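Local coordinates for uncharacterized protein (PDB 3NO2) that is of unknown function but folds as a six-bladed beta-propeller, with a region resembling Mal s 1 allergenic proteins, at residues Val140-Phe143 / Ala144-Glu147. Residues are numbered along the deposited sequence; the frame is centred on the assembly and turned at random. Where two conformers were deposited one is given.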
loop_
_atom_site.group_PDB
_atom_site.type_symbol
_atom_site.label_atom_id
_atom_site.label_comp_id
_atom_site.label_asym_id
_atom_site.label_seq_id
_atom_site.Cartn_x
_atom_site.Cartn_y
_atom_site.Cartn_z
ATOM N N VAL A 140 10.195 -0.264 -6.671
ATOM C CA VAL A 140 9.935 1.090 -6.219
ATOM C C VAL A 140 9.078 1.798 -7.267
ATOM O O VAL A 140 9.595 2.224 -8.329
ATOM C CB VAL A 140 11.217 1.871 -6.016
ATOM C CG1 VAL A 140 10.915 3.283 -5.472
ATOM C CG2 VAL A 140 12.228 1.079 -5.114
ATOM N N PRO A 141 7.767 1.919 -7.023
ATOM C CA PRO A 141 6.925 2.687 -7.932
ATOM C C PRO A 141 7.094 4.174 -7.648
ATOM O O PRO A 141 7.144 4.570 -6.473
ATOM C CB PRO A 141 5.490 2.233 -7.616
ATOM C CG PRO A 141 5.624 1.201 -6.478
ATOM C CD PRO A 141 6.993 1.439 -5.877
ATOM N N LEU A 142 7.168 5.008 -8.678
ATOM C CA LEU A 142 7.413 6.445 -8.501
ATOM C C LEU A 142 6.373 7.281 -9.190
ATOM O O LEU A 142 6.054 7.077 -10.354
ATOM C CB LEU A 142 8.800 6.833 -9.023
ATOM C CG LEU A 142 9.982 6.176 -8.291
ATOM C CD1 LEU A 142 11.294 6.410 -9.119
ATOM C CD2 LEU A 142 10.144 6.694 -6.860
ATOM N N PHE A 143 5.839 8.239 -8.439
ATOM C CA PHE A 143 4.808 9.152 -8.919
ATOM C C PHE A 143 5.314 10.071 -10.031
ATOM O O PHE A 143 4.755 10.104 -11.124
ATOM C CB PHE A 143 4.299 10.069 -7.813
ATOM C CG PHE A 143 3.277 9.491 -6.843
ATOM C CD1 PHE A 143 3.080 8.153 -6.632
ATOM C CD2 PHE A 143 2.491 10.389 -6.137
ATOM C CE1 PHE A 143 2.104 7.733 -5.714
ATOM C CE2 PHE A 143 1.547 9.958 -5.222
ATOM C CZ PHE A 143 1.385 8.632 -5.002
ATOM N N ALA A 144 6.353 10.855 -9.754
ATOM C CA ALA A 144 6.682 11.987 -10.626
ATOM C C ALA A 144 6.950 11.494 -12.042
ATOM O O ALA A 144 6.531 12.136 -13.011
ATOM C CB ALA A 144 7.921 12.743 -10.127
ATOM N N THR A 145 7.652 10.367 -12.176
ATOM C CA THR A 145 8.186 9.823 -13.433
ATOM C C THR A 145 7.347 8.638 -13.930
ATOM O O THR A 145 7.696 8.047 -14.974
ATOM C CB THR A 145 9.625 9.415 -13.252
ATOM O OG1 THR A 145 9.680 8.506 -12.115
ATOM C CG2 THR A 145 10.509 10.604 -12.897
ATOM N N SER A 146 6.232 8.311 -13.282
ATOM C CA SER A 146 5.337 7.226 -13.673
ATOM C C SER A 146 6.062 5.952 -14.048
ATOM O O SER A 146 5.925 5.497 -15.184
ATOM C CB SER A 146 4.459 7.626 -14.870
ATOM O OG SER A 146 3.823 8.863 -14.610
ATOM N N GLU A 147 6.884 5.450 -13.138
ATOM C CA GLU A 147 7.696 4.257 -13.374
ATOM C C GLU A 147 7.621 3.303 -12.213
ATOM O O GLU A 147 7.110 3.623 -11.133
ATOM C CB GLU A 147 9.151 4.604 -13.646
ATOM C CG GLU A 147 9.866 5.277 -12.533
ATOM C CD GLU A 147 11.278 5.733 -12.943
ATOM O OE1 GLU A 147 11.969 5.000 -13.688
ATOM O OE2 GLU A 147 11.678 6.837 -12.521
#
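L142 and E147 face each other as an antiparallel hydrogen-bonded pair where strand 138-142 gives way to strand 147-151. L142 N donates to E147 O at 2.8 Å, nearly straight at the hydrogen (165°); the return bond from E147 N to L142 O is weak. The CA of P141 adds a C-H...O contact to the same E147 O; proline has no N-H to donate, but its restricted phi is compatible with a strand.

Between the strands the chain reverses through a type I turn from F143 to S146, closed by S146 N to F143 O at 3.2 Å, the donor standing well above the carbonyl plane. S146 and E147 together oppose L142, which makes a G1 beta bulge; its first residue is usually left-handed and most often glycine, a conformation that serine adopts here. The hairpin joins the second and third strands of one four-stranded propeller blade.

On one face of the sheet the side chains of L142 and E147 run side by side. E147 is modelled in two conformers, and its side-chain contacts are those of the one described. With chi1 at 63°, CG of E147 is tucked between the backbone N and carbonyl carbon, and the chain beyond it extends along the leucine, whose CD1 lies 3.5 Å from E147 OE2. That oxygen accepts a short 2.6 Å hydrogen bond from T145 OG1, on the anti side of the carboxylate, and forms a salt bridge with R149. Threonine suits the turn by pairing this hydroxyl with the buried acid. S146 OG bonds instead to G165 O, tying the turn to a neighbouring loop.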